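Local structure of cysteine desulfurase (5B87) at residues 125-130 against 150-155; 173-178 against 203-208; 317-322 against 398-403; 366-371 against 404-409. The protein probably uses bound pyridoxal 5'-phosphate to take sulfur from L-cysteine, leaving L-alanine and passing the sulfur to a carrier. All coordinates share one frame; numbering follows the deposited sequence.

Contact 1 (125-130 against 150-155); sequences DKIVTT and LKLEFI
Leu150 meets the other segment at Asp125 and Ile127: its CB lies against Asp125 O, and its CD2 comes within 4.1 Å of CD1 of Ile127. Helix 139-148 covers the same leucine through Leu144 and Ala145. Lys151 contributes mainly its backbone, its N donating to Asp125 O at 2.8 Å and its O accepting from Ile127 N, while the bent lysine chain leads off from the pair. Leu152 turns to the face that carries Ile127 and Thr129. With CG anti to the backbone N (chi1 178°), the side chain swings back over the partner strand, and CD1 touches CG2 of Ile127 at 3.7 Å. The arrangement is a textbook parallel pair closing a beta-alpha-beta unit, strand 126-129, helix 139-148 and strand 151-154, the last being an outermost strand of the mixed sheet within this chain. Glu153 repeats the backbone pattern, N to Ile127 O and O from Thr129 N. Its side chain crosses that of Lys126 at about a right angle, with OE1 3.5 Å from CE; the ammonium group lies beyond salt-bridge distance and bonds instead to Lys171 O. Phe154 stands beside Thr129, its CD1 3.4 Å from CG2, and Thr130 O lies in the ring plane at the edge, 3.6 Å from CD1. Thr129 spends its hydroxyl, held at chi1 -164°, on Ala179 O, which leaves the methyl to the ring; Leu272 of the second subunit also packs on Phe154. Ile155 ends the pairing: its N donates to Thr129 O at 2.9 Å, and its CG2 meets CG2 of Val128 at 3.7 Å.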
loop_
_atom_site.group_PDB
_atom_site.type_symbol
_atom_site.label_atom_id
_atom_site.label_comp_id
_atom_site.label_asym_id
_atom_site.label_seq_id
_atom_site.Cartn_x
_atom_site.Cartn_y
_atom_site.Cartn_z
ATOM N N ASP B 125 12.260 -19.256 -22.573
ATOM C CA ASP B 125 13.198 -18.523 -21.757
ATOM C C ASP B 125 13.269 -19.147 -20.387
ATOM O O ASP B 125 12.445 -19.958 -20.038
ATOM C CB ASP B 125 12.883 -17.037 -21.750
ATOM C CG ASP B 125 13.461 -16.330 -22.945
ATOM O OD1 ASP B 125 14.345 -16.892 -23.580
ATOM O OD2 ASP B 125 13.055 -15.213 -23.253
ATOM N N LYS B 126 14.280 -18.792 -19.631
ATOM C CA LYS B 126 14.472 -19.407 -18.347
ATOM C C LYS B 126 14.670 -18.508 -17.157
ATOM O O LYS B 126 15.483 -17.632 -17.162
ATOM C CB LYS B 126 15.643 -20.340 -18.450
ATOM C CG LYS B 126 15.995 -21.037 -17.178
ATOM C CD LYS B 126 17.475 -20.961 -16.965
ATOM C CE LYS B 126 18.139 -22.259 -17.279
ATOM N NZ LYS B 126 19.550 -22.035 -17.601
ATOM N N ILE B 127 13.889 -18.769 -16.133
ATOM C CA ILE B 127 13.955 -18.058 -14.901
ATOM C C ILE B 127 14.555 -19.039 -13.965
ATOM O O ILE B 127 14.138 -20.188 -13.942
ATOM C CB ILE B 127 12.559 -17.641 -14.416
ATOM C CG1 ILE B 127 11.986 -16.605 -15.360
ATOM C CG2 ILE B 127 12.618 -16.971 -13.051
ATOM C CD1 ILE B 127 10.536 -16.313 -15.074
ATOM N N VAL B 128 15.556 -18.596 -13.216
ATOM C CA VAL B 128 16.026 -19.401 -12.108
ATOM C C VAL B 128 15.907 -18.715 -10.729
ATOM O O VAL B 128 16.210 -17.524 -10.557
ATOM C CB VAL B 128 17.410 -20.011 -12.348
ATOM C CG1 VAL B 128 17.963 -19.681 -13.724
ATOM C CG2 VAL B 128 18.397 -19.684 -11.244
ATOM N N THR B 129 15.476 -19.523 -9.765
ATOM C CA THR B 129 15.325 -19.127 -8.400
ATOM C C THR B 129 15.932 -20.205 -7.448
ATOM O O THR B 129 16.561 -21.172 -7.895
ATOM C CB THR B 129 13.856 -18.797 -8.108
ATOM O OG1 THR B 129 13.811 -18.067 -6.881
ATOM C CG2 THR B 129 12.966 -20.050 -7.988
ATOM N N THR B 130 15.721 -20.026 -6.165
ATOM C CA THR B 130 16.193 -20.976 -5.206
ATOM C C THR B 130 15.013 -21.832 -4.840
ATOM O O THR B 130 13.901 -21.461 -5.103
ATOM C CB THR B 130 16.839 -20.328 -3.970
ATOM O OG1 THR B 130 15.888 -20.161 -2.932
ATOM C CG2 THR B 130 17.426 -19.016 -4.294
ATOM N N LEU B 150 7.646 -20.519 -20.084
ATOM C CA LEU B 150 9.065 -20.387 -19.691
ATOM C C LEU B 150 9.471 -21.619 -18.936
ATOM O O LEU B 150 8.623 -22.415 -18.528
ATOM C CB LEU B 150 9.270 -19.178 -18.778
ATOM C CG LEU B 150 9.168 -17.724 -19.300
ATOM C CD1 LEU B 150 8.801 -17.621 -20.777
ATOM C CD2 LEU B 150 8.229 -16.902 -18.433
ATOM N N LYS B 151 10.781 -21.784 -18.773
ATOM C CA LYS B 151 11.322 -22.758 -17.850
ATOM C C LYS B 151 11.655 -22.074 -16.520
ATOM O O LYS B 151 12.341 -21.061 -16.474
ATOM C CB LYS B 151 12.578 -23.430 -18.411
ATOM C CG LYS B 151 12.292 -24.536 -19.433
ATOM C CD LYS B 151 12.282 -24.039 -20.867
ATOM C CE LYS B 151 13.697 -23.777 -21.376
ATOM N NZ LYS B 151 14.553 -24.995 -21.383
ATOM N N LEU B 152 11.169 -22.659 -15.437
ATOM C CA LEU B 152 11.492 -22.215 -14.115
ATOM C C LEU B 152 12.307 -23.332 -13.476
ATOM O O LEU B 152 11.775 -24.400 -13.166
ATOM C CB LEU B 152 10.216 -21.907 -13.354
ATOM C CG LEU B 152 10.379 -21.462 -11.910
ATOM C CD1 LEU B 152 11.292 -20.250 -11.832
ATOM C CD2 LEU B 152 9.007 -21.173 -11.313
ATOM N N GLU B 153 13.592 -23.054 -13.301
ATOM C CA GLU B 153 14.555 -23.988 -12.713
ATOM C C GLU B 153 15.106 -23.513 -11.348
ATOM O O GLU B 153 15.356 -22.356 -11.119
ATOM C CB GLU B 153 15.683 -24.252 -13.708
ATOM C CG GLU B 153 15.193 -25.087 -14.903
ATOM C CD GLU B 153 16.213 -25.249 -16.030
ATOM O OE1 GLU B 153 17.430 -25.338 -15.729
ATOM O OE2 GLU B 153 15.775 -25.317 -17.213
ATOM N N PHE B 154 15.267 -24.455 -10.450
ATOM C CA PHE B 154 15.654 -24.166 -9.112
ATOM C C PHE B 154 17.062 -24.599 -8.927
ATOM O O PHE B 154 17.363 -25.765 -9.195
ATOM C CB PHE B 154 14.753 -24.920 -8.171
ATOM C CG PHE B 154 13.324 -24.608 -8.395
ATOM C CD1 PHE B 154 12.767 -23.478 -7.806
ATOM C CD2 PHE B 154 12.558 -25.382 -9.267
ATOM C CE1 PHE B 154 11.449 -23.164 -8.012
ATOM C CE2 PHE B 154 11.244 -25.061 -9.503
ATOM C CZ PHE B 154 10.691 -23.942 -8.881
ATOM N N ILE B 155 17.916 -23.709 -8.448
ATOM C CA ILE B 155 19.272 -24.087 -8.186
ATOM C C ILE B 155 19.178 -25.056 -7.035
ATOM O O ILE B 155 18.250 -25.016 -6.273
ATOM C CB ILE B 155 20.280 -22.903 -7.987
ATOM C CG1 ILE B 155 20.866 -22.825 -6.599
ATOM C CG2 ILE B 155 19.744 -21.557 -8.408
ATOM C CD1 ILE B 155 22.201 -23.499 -6.524
#

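Contact 2 (173-178 against 203-208); sequences KGAKLV and EGAIFV
Backbone hydrogen bonds join Val178 to its parallel neighbour through both N and O: Val178 N donates to Ile206 O at 2.7 Å, almost straight at 176°, and Val178 O accepts from Val208 N. The first bond of the pairing, Ile206 N to Lys176 O at 3.1 Å, has its donor 37° out of the carbonyl plane. A water donates to Lys176 O and to Gly204 O, bridging the segments just before the strands begin.

The apolar contacts divide between two faces. On one, Leu177 CD1 presses on Ile206 CG1 at 3.3 Å, tighter than usual, and its CD2 meets CG1 of Val208. On the other, CB of Val178 lies in the plane of the Phe207 ring at its edge, 4.0 Å from CD1. The valine's CG1 is anti to the backbone N (chi1 -176°), turning CG2 to Ala205 CB.

Charge acts where the segments begin: Lys173 NZ makes a salt bridge with Glu203 OE2 whose hydrogen bond is weak at 3.2 Å, and CE lies against both carboxylate oxygens. Replacing Glu203 by an alanine would probably leave the lysine without its charged mate and its chain free to turn.

Gly204 ends helix 193-203 in a Schellman motif, and the chain enters strand 206-210, the last element of the beta-alpha-beta unit begun by strand 177-181. The latter lies between strands 126-129 and 206-210, and Leu117 of helix 106-117 covers Leu177 and Ile206.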
loop_
_atom_site.group_PDB
_atom_site.type_symbol
_atom_site.label_atom_id
_atom_site.label_comp_id
_atom_site.label_asym_id
_atom_site.label_seq_id
_atom_site.Cartn_x
_atom_site.Cartn_y
_atom_site.Cartn_z
ATOM N N LYS B 173 23.787 -19.804 -16.337
ATOM C CA LYS B 173 24.337 -19.658 -17.668
ATOM C C LYS B 173 23.410 -19.104 -18.735
ATOM O O LYS B 173 23.677 -18.048 -19.299
ATOM C CB LYS B 173 24.963 -20.947 -18.139
ATOM C CG LYS B 173 25.667 -20.816 -19.467
ATOM C CD LYS B 173 27.145 -21.064 -19.334
ATOM C CE LYS B 173 27.916 -20.020 -20.085
ATOM N NZ LYS B 173 29.320 -19.975 -19.646
ATOM N N GLY B 174 22.333 -19.797 -19.017
ATOM C CA GLY B 174 21.422 -19.316 -20.025
ATOM C C GLY B 174 20.153 -18.729 -19.459
ATOM O O GLY B 174 19.093 -18.900 -20.018
ATOM N N ALA B 175 20.259 -18.031 -18.345
ATOM C CA ALA B 175 19.081 -17.464 -17.732
ATOM C C ALA B 175 18.799 -16.036 -18.110
ATOM O O ALA B 175 19.672 -15.206 -18.230
ATOM C CB ALA B 175 19.105 -17.628 -16.223
ATOM N N LYS B 176 17.526 -15.788 -18.291
ATOM C CA LYS B 176 17.030 -14.496 -18.616
ATOM C C LYS B 176 16.911 -13.666 -17.344
ATOM O O LYS B 176 17.210 -12.504 -17.323
ATOM C CB LYS B 176 15.670 -14.669 -19.274
ATOM C CG LYS B 176 15.083 -13.435 -19.895
ATOM C CD LYS B 176 15.960 -12.897 -20.980
ATOM C CE LYS B 176 15.168 -12.549 -22.213
ATOM N NZ LYS B 176 15.426 -11.138 -22.567
ATOM N N LEU B 177 16.473 -14.301 -16.288
ATOM C CA LEU B 177 16.252 -13.657 -14.981
ATOM C C LEU B 177 16.568 -14.613 -13.835
ATOM O O LEU B 177 16.263 -15.797 -13.902
ATOM C CB LEU B 177 14.800 -13.184 -14.886
ATOM C CG LEU B 177 14.453 -12.314 -13.676
ATOM C CD1 LEU B 177 13.421 -11.265 -14.057
ATOM C CD2 LEU B 177 13.904 -13.130 -12.533
ATOM N N VAL B 178 17.210 -14.091 -12.808
ATOM C CA VAL B 178 17.462 -14.825 -11.568
ATOM C C VAL B 178 16.841 -14.071 -10.378
ATOM O O VAL B 178 17.041 -12.891 -10.240
ATOM C CB VAL B 178 18.958 -14.989 -11.356
ATOM C CG1 VAL B 178 19.238 -15.828 -10.127
ATOM C CG2 VAL B 178 19.566 -15.635 -12.578
ATOM N N GLU B 203 26.806 -13.720 -16.798
ATOM C CA GLU B 203 25.925 -14.342 -17.730
ATOM C C GLU B 203 24.836 -13.459 -18.379
ATOM O O GLU B 203 24.091 -13.966 -19.219
ATOM C CB GLU B 203 25.341 -15.611 -17.082
ATOM C CG GLU B 203 26.425 -16.608 -16.600
ATOM C CD GLU B 203 27.285 -17.205 -17.731
ATOM O OE1 GLU B 203 26.982 -16.992 -18.922
ATOM O OE2 GLU B 203 28.277 -17.906 -17.429
ATOM N N GLY B 204 24.768 -12.152 -18.052
ATOM C CA GLY B 204 23.772 -11.268 -18.640
ATOM C C GLY B 204 22.344 -11.594 -18.228
ATOM O O GLY B 204 21.403 -11.354 -18.982
ATOM N N ALA B 205 22.173 -12.063 -17.011
ATOM C CA ALA B 205 20.866 -12.349 -16.484
ATOM C C ALA B 205 20.426 -11.246 -15.542
ATOM O O ALA B 205 21.231 -10.733 -14.795
ATOM C CB ALA B 205 20.905 -13.647 -15.731
ATOM N N ILE B 206 19.150 -10.892 -15.566
ATOM C CA ILE B 206 18.687 -9.880 -14.648
ATOM C C ILE B 206 18.599 -10.506 -13.256
ATOM O O ILE B 206 18.145 -11.614 -13.099
ATOM C CB ILE B 206 17.464 -9.074 -15.117
ATOM C CG1 ILE B 206 16.208 -9.480 -14.406
ATOM C CG2 ILE B 206 17.250 -9.154 -16.603
ATOM C CD1 ILE B 206 15.355 -8.299 -14.104
ATOM N N PHE B 207 19.064 -9.761 -12.271
ATOM C CA PHE B 207 19.135 -10.202 -10.910
ATOM C C PHE B 207 18.208 -9.459 -9.965
ATOM O O PHE B 207 18.322 -8.292 -9.792
ATOM C CB PHE B 207 20.583 -10.084 -10.488
ATOM C CG PHE B 207 20.934 -10.821 -9.252
ATOM C CD1 PHE B 207 20.649 -12.151 -9.107
ATOM C CD2 PHE B 207 21.583 -10.175 -8.242
ATOM C CE1 PHE B 207 21.001 -12.806 -7.966
ATOM C CE2 PHE B 207 21.924 -10.824 -7.099
ATOM C CZ PHE B 207 21.642 -12.138 -6.961
ATOM N N VAL B 208 17.280 -10.178 -9.372
ATOM C CA VAL B 208 16.350 -9.662 -8.448
ATOM C C VAL B 208 16.584 -10.325 -7.091
ATOM O O VAL B 208 16.681 -11.566 -6.989
ATOM C CB VAL B 208 14.862 -9.680 -8.925
ATOM C CG1 VAL B 208 14.656 -10.197 -10.325
ATOM C CG2 VAL B 208 13.890 -10.247 -7.917
HETATM O O HOH W 1 18.385 -10.977 -19.379
#

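Contact 3 (317-322 against 398-403); sequences HKLVKR and NSLEEV
Leu319 puts the two branches of its fork to different uses against the start of helix 400-413. Its CG lies anti to the carbonyl carbon (chi1 -62°), which sends the methyls across to the other segment: CD1 meets CB of Asn398 at 3.7 Å, and CD2 presses on the carbonyl carbon of Ser399 at 3.4 Å. The same CD2 also touches CG2 of Val403 at 3.8 Å and CD1 of Leu400. Replacing Leu319 by an alanine would probably open a gap between helix 309-329 and the start of helix 400-413, taking from Val403 CG2 and Asn398 CB the methyls that touch them.

Leu400 reaches back toward the first helix. Its CD1 rests near Lys318 O, and its side chain crosses that of Lys318 at about a right angle, with CD2 4.0 Å from CE. Arg322 runs with CG anti to its own N (chi1 -174°), laying CG against CG1 of Val403 at 3.9 Å, while its guanidinium group continues to Glu404.

Glu402 extends its side chain to the residues before it. Its OE1 accepts from Asn398 ND2 at 2.9 Å, on the syn side and near the carboxylate plane, and from Ser399 N at 3.0 Å, which comes from well above that plane. Asn398 is fixed further by its OD1, bonded to His395 N, and OE2 of the glutamate has a salt bridge with Arg28.

Ser399 OG in turn accepts from Glu402 N at 3.0 Å. This reciprocal pair is a capping box, here starting helix 400-413 where it docks on helix 309-329.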
loop_
_atom_site.group_PDB
_atom_site.type_symbol
_atom_site.label_atom_id
_atom_site.label_comp_id
_atom_site.label_asym_id
_atom_site.label_seq_id
_atom_site.Cartn_x
_atom_site.Cartn_y
_atom_site.Cartn_z
ATOM N N HIS B 317 23.391 -12.403 16.338
ATOM C CA HIS B 317 24.285 -13.518 16.330
ATOM C C HIS B 317 24.488 -14.102 17.743
ATOM O O HIS B 317 24.410 -15.289 17.893
ATOM C CB HIS B 317 25.614 -13.142 15.710
ATOM C CG HIS B 317 26.687 -14.149 15.976
ATOM N ND1 HIS B 317 27.789 -13.874 16.758
ATOM C CD2 HIS B 317 26.781 -15.449 15.629
ATOM C CE1 HIS B 317 28.533 -14.960 16.857
ATOM N NE2 HIS B 317 27.940 -15.927 16.178
ATOM N N LYS B 318 24.682 -13.271 18.763
ATOM C CA LYS B 318 24.694 -13.734 20.155
ATOM C C LYS B 318 23.426 -14.439 20.607
ATOM O O LYS B 318 23.498 -15.393 21.384
ATOM C CB LYS B 318 24.996 -12.582 21.121
ATOM C CG LYS B 318 26.392 -12.012 20.911
ATOM C CD LYS B 318 26.648 -10.801 21.816
ATOM C CE LYS B 318 26.778 -11.145 23.300
ATOM N NZ LYS B 318 26.875 -9.889 24.088
ATOM N N LEU B 319 22.276 -13.972 20.162
ATOM C CA LEU B 319 21.029 -14.606 20.547
ATOM C C LEU B 319 20.842 -15.920 19.864
ATOM O O LEU B 319 20.348 -16.868 20.483
ATOM C CB LEU B 319 19.873 -13.727 20.200
ATOM C CG LEU B 319 19.814 -12.349 20.907
ATOM C CD1 LEU B 319 18.801 -11.499 20.184
ATOM C CD2 LEU B 319 19.454 -12.458 22.370
ATOM N N VAL B 320 21.238 -15.966 18.586
ATOM C CA VAL B 320 21.250 -17.194 17.789
ATOM C C VAL B 320 22.231 -18.268 18.374
ATOM O O VAL B 320 21.864 -19.390 18.499
ATOM C CB VAL B 320 21.556 -16.899 16.291
ATOM C CG1 VAL B 320 21.814 -18.196 15.526
ATOM C CG2 VAL B 320 20.382 -16.164 15.630
ATOM N N LYS B 321 23.446 -17.875 18.735
ATOM C CA LYS B 321 24.447 -18.708 19.373
ATOM C C LYS B 321 23.941 -19.333 20.679
ATOM O O LYS B 321 23.998 -20.561 20.851
ATOM C CB LYS B 321 25.731 -17.902 19.622
ATOM C CG LYS B 321 26.964 -18.732 19.969
ATOM C CD LYS B 321 28.243 -17.906 19.830
ATOM C CE LYS B 321 29.518 -18.752 20.005
ATOM N NZ LYS B 321 29.499 -19.364 21.355
ATOM N N ARG B 322 23.401 -18.537 21.576
ATOM C CA ARG B 322 22.871 -19.075 22.820
ATOM C C ARG B 322 21.651 -19.994 22.613
ATOM O O ARG B 322 21.580 -21.100 23.177
ATOM C CB ARG B 322 22.549 -17.963 23.781
ATOM C CG ARG B 322 22.117 -18.410 25.214
ATOM C CD ARG B 322 23.204 -19.190 26.014
ATOM N NE ARG B 322 22.636 -19.802 27.213
ATOM C CZ ARG B 322 22.413 -21.103 27.424
ATOM N NH1 ARG B 322 22.756 -22.029 26.545
ATOM N NH2 ARG B 322 21.805 -21.489 28.534
ATOM N N ASN B 398 15.977 -7.792 21.422
ATOM C CA ASN B 398 15.756 -9.025 22.234
ATOM C C ASN B 398 16.998 -9.199 23.106
ATOM O O ASN B 398 18.044 -8.684 22.773
ATOM C CB ASN B 398 15.499 -10.262 21.376
ATOM C CG ASN B 398 14.170 -10.187 20.664
ATOM O OD1 ASN B 398 14.130 -10.178 19.440
ATOM N ND2 ASN B 398 13.076 -10.096 21.426
ATOM N N SER B 399 16.890 -9.954 24.191
ATOM C CA SER B 399 18.005 -10.041 25.159
ATOM C C SER B 399 18.388 -11.480 25.427
ATOM O O SER B 399 17.589 -12.451 25.277
ATOM C CB SER B 399 17.647 -9.357 26.454
ATOM O OG SER B 399 16.647 -10.095 27.103
ATOM N N LEU B 400 19.600 -11.622 25.882
ATOM C CA LEU B 400 20.099 -12.881 26.282
ATOM C C LEU B 400 19.233 -13.350 27.440
ATOM O O LEU B 400 19.026 -14.501 27.591
ATOM C CB LEU B 400 21.539 -12.748 26.704
ATOM C CG LEU B 400 22.643 -13.385 25.875
ATOM C CD1 LEU B 400 22.174 -14.033 24.607
ATOM C CD2 LEU B 400 23.812 -12.476 25.619
ATOM N N GLU B 401 18.719 -12.443 28.249
ATOM C CA GLU B 401 17.882 -12.817 29.365
ATOM C C GLU B 401 16.626 -13.497 28.895
ATOM O O GLU B 401 16.214 -14.466 29.464
ATOM C CB GLU B 401 17.536 -11.625 30.246
ATOM C CG GLU B 401 18.651 -11.156 31.149
ATOM C CD GLU B 401 19.625 -10.220 30.465
ATOM O OE1 GLU B 401 19.395 -9.836 29.314
ATOM O OE2 GLU B 401 20.632 -9.870 31.077
ATOM N N GLU B 402 16.028 -12.953 27.859
ATOM C CA GLU B 402 14.862 -13.542 27.227
ATOM C C GLU B 402 15.133 -14.952 26.684
ATOM O O GLU B 402 14.305 -15.822 26.782
ATOM C CB GLU B 402 14.361 -12.693 26.057
ATOM C CG GLU B 402 13.795 -11.347 26.457
ATOM C CD GLU B 402 13.335 -10.528 25.255
ATOM O OE1 GLU B 402 13.933 -10.614 24.149
ATOM O OE2 GLU B 402 12.336 -9.802 25.416
ATOM N N VAL B 403 16.279 -15.139 26.076
ATOM C CA VAL B 403 16.636 -16.429 25.564
ATOM C C VAL B 403 16.743 -17.431 26.717
ATOM O O VAL B 403 16.247 -18.537 26.569
ATOM C CB VAL B 403 17.915 -16.385 24.749
ATOM C CG1 VAL B 403 18.377 -17.797 24.453
ATOM C CG2 VAL B 403 17.675 -15.588 23.464
#

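Contact 4 (366-371 against 404-409); sequences HSIMVR and ETFLGV
Ile368 holds CG1 anti to its carbonyl carbon (chi1 -73°), and the chain stays nearly extended beyond it, carrying CD1 out to helix 400-413 while CG2, anti to the backbone N, faces Phe406. Phe406 has CG anti to the backbone N (chi1 161°), which brings its ring near that CG2. The two side chains cross at about a right angle, with Ile368 CG2 4.2 Å from Phe406 CD1. The delta methyl does the closer work: CD1 lies 3.9 Å from CA of Phe406 and 3.8 Å from CG1 of Val409. Isoleucine and valine slide past each other in opposite directions.

Val409 has a second neighbour in His366. Its CB stands 4.2 Å above one face of the imidazole, offset toward the rim, and its CG2 reaches ND1. That nitrogen is hydrogen-bonded to Ile362 O, which ties the ring to helix 356-365. No hydrogen bond crosses between the two segments, and the contact is made by apolar and van der Waals packing.

Ser367, with positive phi, closes helix 356-365 in a Schellman motif through Leu363 and Asp364, and the chain enters strand 368-373 directly afterwards. This strand lies between strands 38-39 and 389-393 in the smaller mixed sheet. Helix 400-413 packs on it through Ile368; Ile38 touches Ile368 and Thr405, Leu363 touches Val409, and Met369 packs on His72 of the second subunit.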
loop_
_atom_site.group_PDB
_atom_site.type_symbol
_atom_site.label_atom_id
_atom_site.label_comp_id
_atom_site.label_asym_id
_atom_site.label_seq_id
_atom_site.Cartn_x
_atom_site.Cartn_y
_atom_site.Cartn_z
ATOM N N HIS B 366 3.245 -18.769 28.429
ATOM C CA HIS B 366 4.339 -18.152 29.233
ATOM C C HIS B 366 4.787 -16.799 28.668
ATOM O O HIS B 366 5.882 -16.329 28.952
ATOM C CB HIS B 366 5.552 -19.073 29.303
ATOM C CG HIS B 366 5.368 -20.272 30.174
ATOM N ND1 HIS B 366 4.656 -21.383 29.771
ATOM C CD2 HIS B 366 5.855 -20.560 31.402
ATOM C CE1 HIS B 366 4.686 -22.293 30.727
ATOM N NE2 HIS B 366 5.411 -21.822 31.723
ATOM N N SER B 367 3.956 -16.169 27.843
ATOM C CA SER B 367 4.256 -14.824 27.321
ATOM C C SER B 367 5.444 -14.769 26.383
ATOM O O SER B 367 6.122 -13.737 26.303
ATOM C CB SER B 367 4.403 -13.796 28.472
ATOM O OG SER B 367 3.129 -13.585 29.094
ATOM N N ILE B 368 5.709 -15.867 25.684
ATOM C CA ILE B 368 6.762 -15.897 24.683
ATOM C C ILE B 368 6.034 -16.072 23.330
ATOM O O ILE B 368 5.374 -17.091 23.132
ATOM C CB ILE B 368 7.737 -17.048 24.931
ATOM C CG1 ILE B 368 8.626 -16.762 26.137
ATOM C CG2 ILE B 368 8.610 -17.336 23.710
ATOM C CD1 ILE B 368 9.169 -17.993 26.821
ATOM N N MET B 369 6.188 -15.073 22.437
ATOM C CA MET B 369 5.573 -15.050 21.130
ATOM C C MET B 369 6.469 -15.664 20.081
ATOM O O MET B 369 7.571 -15.176 19.770
ATOM C CB MET B 369 5.226 -13.600 20.675
ATOM C CG MET B 369 4.523 -12.690 21.686
ATOM S SD MET B 369 2.909 -13.163 22.282
ATOM C CE MET B 369 3.273 -14.129 23.732
ATOM N N VAL B 370 5.964 -16.713 19.465
ATOM C CA VAL B 370 6.746 -17.462 18.536
ATOM C C VAL B 370 5.803 -17.817 17.386
ATOM O O VAL B 370 4.624 -17.759 17.546
ATOM C CB VAL B 370 7.317 -18.632 19.361
ATOM C CG1 VAL B 370 6.735 -19.974 18.963
ATOM C CG2 VAL B 370 8.811 -18.634 19.348
ATOM N N ARG B 371 6.300 -18.107 16.203
ATOM C CA ARG B 371 5.414 -18.551 15.122
ATOM C C ARG B 371 5.535 -20.051 14.849
ATOM O O ARG B 371 6.599 -20.646 15.014
ATOM C CB ARG B 371 5.640 -17.774 13.828
ATOM C CG ARG B 371 4.368 -17.661 12.986
ATOM C CD ARG B 371 4.224 -16.334 12.260
ATOM N NE ARG B 371 2.801 -16.007 12.065
ATOM C CZ ARG B 371 2.121 -14.990 12.615
ATOM N NH1 ARG B 371 2.695 -14.089 13.397
ATOM N NH2 ARG B 371 0.824 -14.862 12.346
ATOM N N GLU B 404 17.315 -17.035 27.837
ATOM C CA GLU B 404 17.426 -17.897 28.988
ATOM C C GLU B 404 16.079 -18.271 29.523
ATOM O O GLU B 404 15.870 -19.392 29.858
ATOM C CB GLU B 404 18.241 -17.287 30.109
ATOM C CG GLU B 404 19.715 -17.143 29.849
ATOM C CD GLU B 404 20.394 -18.434 29.512
ATOM O OE1 GLU B 404 19.871 -19.495 29.800
ATOM O OE2 GLU B 404 21.458 -18.389 28.953
ATOM N N THR B 405 15.180 -17.334 29.599
ATOM C CA THR B 405 13.889 -17.681 30.094
ATOM C C THR B 405 13.173 -18.574 29.059
ATOM O O THR B 405 12.444 -19.453 29.411
ATOM C CB THR B 405 13.121 -16.492 30.730
ATOM O OG1 THR B 405 11.795 -16.428 30.253
ATOM C CG2 THR B 405 13.773 -15.204 30.497
ATOM N N PHE B 406 13.447 -18.370 27.784
ATOM C CA PHE B 406 12.892 -19.209 26.752
ATOM C C PHE B 406 13.379 -20.653 26.934
ATOM O O PHE B 406 12.612 -21.558 26.945
ATOM C CB PHE B 406 13.251 -18.679 25.379
ATOM C CG PHE B 406 13.120 -19.673 24.273
ATOM C CD1 PHE B 406 11.908 -19.925 23.705
ATOM C CD2 PHE B 406 14.213 -20.329 23.789
ATOM C CE1 PHE B 406 11.786 -20.830 22.686
ATOM C CE2 PHE B 406 14.105 -21.227 22.770
ATOM C CZ PHE B 406 12.888 -21.474 22.208
ATOM N N LEU B 407 14.669 -20.835 27.072
ATOM C CA LEU B 407 15.232 -22.143 27.280
ATOM C C LEU B 407 14.663 -22.801 28.534
ATOM O O LEU B 407 14.425 -23.978 28.546
ATOM C CB LEU B 407 16.736 -22.078 27.317
ATOM C CG LEU B 407 17.379 -21.737 25.987
ATOM C CD1 LEU B 407 18.843 -21.441 26.117
ATOM C CD2 LEU B 407 17.157 -22.800 24.948
ATOM N N GLY B 408 14.446 -22.025 29.577
ATOM C CA GLY B 408 13.813 -22.500 30.814
ATOM C C GLY B 408 12.439 -23.109 30.601
ATOM O O GLY B 408 12.137 -24.121 31.187
ATOM N N VAL B 409 11.624 -22.541 29.741
ATOM C CA VAL B 409 10.345 -23.150 29.505
ATOM C C VAL B 409 10.465 -24.294 28.491
ATOM O O VAL B 409 9.702 -25.219 28.532
ATOM C CB VAL B 409 9.177 -22.142 29.279
ATOM C CG1 VAL B 409 9.628 -20.717 29.375
ATOM C CG2 VAL B 409 8.379 -22.405 28.029
#

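Overall arrangement
The four contacts fall into two pairs set far apart: contacts 2 and 3 have centres about 38 Å from each other. Contacts 1 and 2 share the seven-stranded sheet, where strands 126-129 and 177-181 are neighbours, so backbone hydrogen bonding carries both; contact 1 lies at the sheet's edge within this chain, contact 2 further in. Contacts 3 and 4 both draw on helix 400-413 and are linked by a salt bridge from Arg322 to Glu404. Across their segments they rely on side chains packing on one another and on backbone atoms, without hydrogen bonds. All four are partly buried; charged side chains take part in contacts 1 to 3, whereas contact 4 has an exposed histidine ring.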